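Local coordinates for protein MarR family transcriptional regulator (Peptoclostridium difficile, PDB 5ERI) that probably binds DNA as a dimeric transcription factor of the MarR family, which includes regulators of antibiotic resistance, at residues K55-F60 and Q91-A96; L61-E66 and S76-V81. All coordinates share one frame; numbering follows the deposited sequence.

Interaction 1: K55-F60 and Q91-A96; sequences KGQFTF and QKLIKA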
loop_
_atom_site.group_PDB
_atom_site.type_symbol
_atom_site.label_atom_id
_atom_site.label_comp_id
_atom_site.label_asym_id
_atom_site.label_seq_id
_atom_site.Cartn_x
_atom_site.Cartn_y
_atom_site.Cartn_z
ATOM N N LYS A 55 0.761 -10.106 4.399
ATOM C CA LYS A 55 -0.468 -9.350 4.065
ATOM C C LYS A 55 -0.789 -8.321 5.146
ATOM O O LYS A 55 -1.910 -8.246 5.600
ATOM C CB LYS A 55 -1.679 -10.290 3.840
ATOM C CG LYS A 55 -1.470 -11.313 2.723
ATOM C CD LYS A 55 -0.943 -10.653 1.438
ATOM C CE LYS A 55 -1.203 -11.445 0.141
ATOM N NZ LYS A 55 -2.264 -10.775 -0.693
ATOM N N GLY A 56 0.203 -7.564 5.608
ATOM C CA GLY A 56 -0.044 -6.520 6.585
ATOM C C GLY A 56 -0.189 -6.919 8.038
ATOM O O GLY A 56 -0.182 -6.090 8.883
ATOM N N GLN A 57 -0.293 -8.188 8.340
ATOM C CA GLN A 57 -0.327 -8.612 9.722
ATOM C C GLN A 57 0.809 -7.993 10.585
ATOM O O GLN A 57 0.558 -7.555 11.736
ATOM C CB GLN A 57 -0.226 -10.107 9.806
ATOM C CG GLN A 57 -1.382 -10.817 9.168
ATOM C CD GLN A 57 -2.627 -10.681 9.999
ATOM O OE1 GLN A 57 -2.791 -11.368 11.009
ATOM N NE2 GLN A 57 -3.526 -9.803 9.579
ATOM N N PHE A 58 2.040 -7.964 10.079
ATOM C CA PHE A 58 3.174 -7.471 10.872
ATOM C C PHE A 58 2.967 -6.018 11.199
ATOM O O PHE A 58 3.362 -5.543 12.224
ATOM C CB PHE A 58 4.469 -7.657 10.116
ATOM C CG PHE A 58 4.567 -6.806 8.872
ATOM C CD1 PHE A 58 4.061 -7.256 7.688
ATOM C CD2 PHE A 58 5.196 -5.557 8.898
ATOM C CE1 PHE A 58 4.130 -6.489 6.563
ATOM C CE2 PHE A 58 5.289 -4.771 7.753
ATOM C CZ PHE A 58 4.749 -5.248 6.582
ATOM N N THR A 59 2.242 -5.305 10.366
ATOM C CA THR A 59 1.976 -3.890 10.611
ATOM C C THR A 59 1.092 -3.683 11.865
ATOM O O THR A 59 1.380 -2.872 12.715
ATOM C CB THR A 59 1.341 -3.303 9.376
ATOM O OG1 THR A 59 2.317 -3.365 8.337
ATOM C CG2 THR A 59 0.953 -1.868 9.584
ATOM N N PHE A 60 0.004 -4.416 11.937
ATOM C CA PHE A 60 -0.862 -4.382 13.094
ATOM C C PHE A 60 -0.143 -4.815 14.351
ATOM O O PHE A 60 -0.280 -4.191 15.430
ATOM C CB PHE A 60 -2.135 -5.258 12.853
ATOM C CG PHE A 60 -3.066 -4.720 11.757
ATOM C CD1 PHE A 60 -4.049 -3.778 12.053
ATOM C CD2 PHE A 60 -2.977 -5.173 10.470
ATOM C CE1 PHE A 60 -4.880 -3.246 11.072
ATOM C CE2 PHE A 60 -3.844 -4.683 9.468
ATOM C CZ PHE A 60 -4.762 -3.685 9.742
ATOM N N GLN A 91 -8.461 -10.564 14.499
ATOM C CA GLN A 91 -8.917 -11.998 14.689
ATOM C C GLN A 91 -7.828 -12.999 14.289
ATOM O O GLN A 91 -7.498 -13.966 15.038
ATOM C CB GLN A 91 -10.234 -12.257 13.914
ATOM C CG GLN A 91 -10.522 -13.714 13.470
ATOM C CD GLN A 91 -11.895 -13.820 12.781
ATOM O OE1 GLN A 91 -12.229 -13.072 11.822
ATOM N NE2 GLN A 91 -12.710 -14.683 13.299
ATOM N N LYS A 92 -7.201 -12.749 13.138
ATOM C CA LYS A 92 -6.139 -13.658 12.708
ATOM C C LYS A 92 -4.964 -13.669 13.646
ATOM O O LYS A 92 -4.379 -14.714 13.885
ATOM C CB LYS A 92 -5.609 -13.259 11.336
ATOM C CG LYS A 92 -6.238 -13.964 10.169
ATOM C CD LYS A 92 -5.502 -13.601 8.876
ATOM C CE LYS A 92 -6.345 -12.726 7.963
ATOM N NZ LYS A 92 -6.358 -13.382 6.628
ATOM N N LEU A 93 -4.550 -12.493 14.120
ATOM C CA LEU A 93 -3.390 -12.433 15.030
ATOM C C LEU A 93 -3.659 -13.109 16.388
ATOM O O LEU A 93 -2.744 -13.701 16.996
ATOM C CB LEU A 93 -2.960 -10.995 15.268
ATOM C CG LEU A 93 -2.202 -10.274 14.140
ATOM C CD1 LEU A 93 -2.126 -8.772 14.390
ATOM C CD2 LEU A 93 -0.813 -10.857 14.021
ATOM N N ILE A 94 -4.896 -13.018 16.864
ATOM C CA ILE A 94 -5.274 -13.732 18.104
ATOM C C ILE A 94 -5.147 -15.241 17.833
ATOM O O ILE A 94 -4.417 -15.935 18.535
ATOM C CB ILE A 94 -6.709 -13.365 18.530
ATOM C CG1 ILE A 94 -6.696 -11.968 19.110
ATOM C CG2 ILE A 94 -7.295 -14.345 19.552
ATOM C CD1 ILE A 94 -8.035 -11.301 19.115
ATOM N N LYS A 95 -5.786 -15.708 16.758
ATOM C CA LYS A 95 -5.744 -17.136 16.359
ATOM C C LYS A 95 -4.331 -17.651 16.210
ATOM O O LYS A 95 -4.011 -18.752 16.613
ATOM C CB LYS A 95 -6.545 -17.393 15.065
ATOM C CG LYS A 95 -7.898 -18.090 15.287
ATOM C CD LYS A 95 -8.249 -19.011 14.105
ATOM C CE LYS A 95 -9.217 -20.134 14.475
ATOM N NZ LYS A 95 -8.883 -21.372 13.711
ATOM N N ALA A 96 -3.454 -16.843 15.668
ATOM C CA ALA A 96 -2.038 -17.232 15.600
ATOM C C ALA A 96 -1.288 -17.017 16.932
ATOM O O ALA A 96 -0.072 -17.227 16.958
ATOM C CB ALA A 96 -1.342 -16.474 14.494
#

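Interaction 2: L61-E66 and S76-V81; sequences LTRICE and SNMLKV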
loop_
_atom_site.group_PDB
_atom_site.type_symbol
_atom_site.label_atom_id
_atom_site.label_comp_id
_atom_site.label_asym_id
_atom_site.label_seq_id
_atom_site.Cartn_x
_atom_site.Cartn_y
_atom_site.Cartn_z
ATOM N N LEU A 61 0.628 -5.882 14.229
ATOM C CA LEU A 61 1.388 -6.360 15.372
ATOM C C LEU A 61 2.358 -5.321 15.952
ATOM O O LEU A 61 2.379 -5.086 17.171
ATOM C CB LEU A 61 2.100 -7.629 15.009
ATOM C CG LEU A 61 2.829 -8.350 16.140
ATOM C CD1 LEU A 61 1.872 -8.446 17.306
ATOM C CD2 LEU A 61 3.267 -9.731 15.662
ATOM N N THR A 62 3.149 -4.670 15.109
ATOM C CA THR A 62 4.101 -3.672 15.621
ATOM C C THR A 62 3.394 -2.570 16.358
ATOM O O THR A 62 3.898 -2.106 17.378
ATOM C CB THR A 62 5.000 -3.029 14.521
ATOM O OG1 THR A 62 4.196 -2.293 13.623
ATOM C CG2 THR A 62 5.703 -4.054 13.697
ATOM N N ARG A 63 2.260 -2.099 15.832
ATOM C CA ARG A 63 1.548 -1.044 16.539
ATOM C C ARG A 63 1.002 -1.468 17.888
ATOM O O ARG A 63 0.956 -0.666 18.857
ATOM C CB ARG A 63 0.416 -0.487 15.724
ATOM C CG ARG A 63 0.815 0.088 14.404
ATOM C CD ARG A 63 2.063 0.972 14.452
ATOM N NE ARG A 63 2.691 0.926 13.149
ATOM C CZ ARG A 63 2.585 1.846 12.240
ATOM N NH1 ARG A 63 1.924 2.970 12.507
ATOM N NH2 ARG A 63 3.178 1.654 11.058
ATOM N N ILE A 64 0.578 -2.726 17.966
ATOM C CA ILE A 64 0.129 -3.285 19.223
ATOM C C ILE A 64 1.303 -3.388 20.199
ATOM O O ILE A 64 1.215 -2.935 21.326
ATOM C CB ILE A 64 -0.591 -4.607 19.000
ATOM C CG1 ILE A 64 -1.952 -4.321 18.381
ATOM C CG2 ILE A 64 -0.812 -5.324 20.298
ATOM C CD1 ILE A 64 -2.606 -5.530 17.741
ATOM N N CYS A 65 2.424 -3.940 19.766
ATOM C CA CYS A 65 3.595 -3.973 20.656
ATOM C C CYS A 65 4.084 -2.600 21.104
ATOM O O CYS A 65 4.525 -2.435 22.248
ATOM C CB CYS A 65 4.743 -4.664 19.992
ATOM S SG CYS A 65 4.439 -6.404 19.608
ATOM N N GLU A 66 4.035 -1.617 20.206
ATOM C CA GLU A 66 4.504 -0.285 20.548
ATOM C C GLU A 66 3.528 0.474 21.413
ATOM O O GLU A 66 3.954 1.418 22.110
ATOM C CB GLU A 66 4.777 0.532 19.259
ATOM C CG GLU A 66 6.040 0.041 18.548
ATOM C CD GLU A 66 6.047 0.332 17.067
ATOM O OE1 GLU A 66 5.138 1.078 16.593
ATOM O OE2 GLU A 66 7.013 -0.149 16.446
ATOM N N SER A 76 -7.235 1.574 14.119
ATOM C CA SER A 76 -7.704 1.890 12.760
ATOM C C SER A 76 -7.371 3.302 12.351
ATOM O O SER A 76 -6.987 3.577 11.197
ATOM C CB SER A 76 -9.214 1.718 12.632
ATOM O OG SER A 76 -9.555 0.410 13.062
ATOM N N ASN A 77 -7.482 4.202 13.298
ATOM C CA ASN A 77 -7.214 5.573 13.020
ATOM C C ASN A 77 -5.716 5.810 12.851
ATOM O O ASN A 77 -5.308 6.675 12.121
ATOM C CB ASN A 77 -7.768 6.470 14.133
ATOM C CG ASN A 77 -9.315 6.553 14.136
ATOM O OD1 ASN A 77 -9.986 6.446 13.106
ATOM N ND2 ASN A 77 -9.872 6.745 15.314
ATOM N N MET A 78 -4.915 5.101 13.604
ATOM C CA MET A 78 -3.467 5.190 13.505
ATOM C C MET A 78 -2.960 4.668 12.126
ATOM O O MET A 78 -2.032 5.235 11.502
ATOM C CB MET A 78 -2.873 4.389 14.631
ATOM C CG MET A 78 -1.368 4.241 14.596
ATOM S SD MET A 78 -0.883 3.836 16.252
ATOM C CE MET A 78 0.159 2.502 16.017
ATOM N N LEU A 79 -3.616 3.650 11.628
ATOM C CA LEU A 79 -3.193 2.981 10.416
ATOM C C LEU A 79 -3.910 3.425 9.179
ATOM O O LEU A 79 -3.622 2.982 8.038
ATOM C CB LEU A 79 -3.351 1.493 10.620
ATOM C CG LEU A 79 -2.294 0.948 11.548
ATOM C CD1 LEU A 79 -2.544 -0.520 11.765
ATOM C CD2 LEU A 79 -0.851 1.099 11.020
ATOM N N LYS A 80 -4.825 4.334 9.390
ATOM C CA LYS A 80 -5.657 4.864 8.316
ATOM C C LYS A 80 -6.434 3.820 7.463
ATOM O O LYS A 80 -6.455 3.838 6.220
ATOM C CB LYS A 80 -4.828 5.776 7.441
ATOM C CG LYS A 80 -3.837 6.676 8.157
ATOM C CD LYS A 80 -4.426 7.613 9.189
ATOM C CE LYS A 80 -3.241 8.355 9.792
ATOM N NZ LYS A 80 -3.412 8.785 11.186
ATOM N N VAL A 81 -7.022 2.881 8.145
ATOM C CA VAL A 81 -7.887 1.899 7.527
ATOM C C VAL A 81 -9.237 1.895 8.270
ATOM O O VAL A 81 -9.314 2.407 9.394
ATOM C CB VAL A 81 -7.297 0.505 7.639
ATOM C CG1 VAL A 81 -6.012 0.400 6.857
ATOM C CG2 VAL A 81 -7.040 0.091 9.094
#

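Interaction 1: K55-F60 and Q91-A96
Gln-57, in the first turn of helix 57-66, meets Lys-92 and Leu-93 near the end of helix 83-95, and its amide oxygen does most of the touching. Gln-57 OE1 sits 3.4 Å from Lys-92 CB and 3.4 Å from Leu-93 CG, with Leu-93 CD2 at 3.6 Å. It therefore rests in the notch between two successive side chains. A kink at chi2 (-72°) swings the Gln-57 carboxamide so that its oxygen lies toward the neighbouring helix. The backbones are close here, with Gln-57 CA 7.2 Å from Leu-93 CA.

The compact side belongs to Leu-93, which slides past Gln-57 in the opposite direction. Its CD1 branch meets Phe-60 CB at 3.8 Å, while the Phe-60 ring leads away toward Leu-75 and Leu-79 of helix 72-79. Tyr-98 and Val-99, at the entry to strand 99-103 of the wing, also touch Leu-93. Lys-92 makes the looser edge: it crosses Gln-57 at about a right angle, giving it CB at close range and CD only at 4.1 Å from Gln-57 OE1, and the residue as a whole is solvent-exposed.

In this part of the winged helix-turn-helix domain, 55-60 and 91-96 thus meet through carbon-to-carbon and oxygen-to-carbon contacts, so the fit of these segments depends on side-chain shape rather than on directional polar bonds.

Interaction 2: L61-E66 and S76-V81
Ser-76 OG is gripped by Leu-72 O, in its own helix, and by Thr-86 OG1 of helix 83-95; two and three residues on, Met-78 and Leu-79 meet Arg-63. Across the interface the sounder contact is that of Leu-79 with the guanidinium of Arg-63. Leu-79 CD2 stands 3.6 Å above the plane, over its centre, and is 3.7 Å from Arg-63 NH1. Arg-63 is bent at chi2 (-44°), which folds the chain across the leucine methyl instead of extending it straight from the helix.

Met-78 approaches from another direction. A chi1 of 173° sends its side chain toward helix 57-66. The model puts CE near the guanidinium edge, but its separations from the Arg-63 aliphatic carbons are too short to be real, so that position is doubtful; the more moderate approach of Met-78 CG to Arg-63 NH1 is 4.1 Å.

This is the region where helix 57-66 backs the helix-turn-helix of the MarR winged-helix fold, in which helix 72-79 comes first and helix 83-95 second. Between them, Lys-80 is the first residue to leave helical backbone angles, with a positive phi (54°). Val-81 N bonds back to Ser-76 O at 3.1 Å, reaching back five positions, and Lys-80 NZ donates to Asn-77 O at 3.0 Å, in the carbonyl plane.

The second subunit also reaches this interface. Its Arg-31 lies close to the like-charged Arg-63, but also forms a salt bridge with Glu-66 OE1, which probably offsets some of that repulsion, while Arg-38 of the same neighbouring subunit donates from NE to Leu-79 O.

Overall arrangement
Interactions 1 and 2 use successive parts of helix 57-66, and their centres are about 11 Å apart. Interaction 1 uses its start against helix 83-95 and interaction 2 its later part against helix 72-79, though Phe-60 reaches both helices. Along the chain, interaction 2 is nested inside the loop closed by interaction 1. The two also touch directly: Phe-60 CD1 lies 3.6 Å from Leu-79 CD1, and Thr-59 CG2 is 3.8 Å from Leu-79 CD2. One helix thus packs against both helices of the helix-turn-helix unit, consistent with a single compact DNA-binding domain, and residues of the segments in both interactions also reach the second subunit, placing this packing beside the dimer interface.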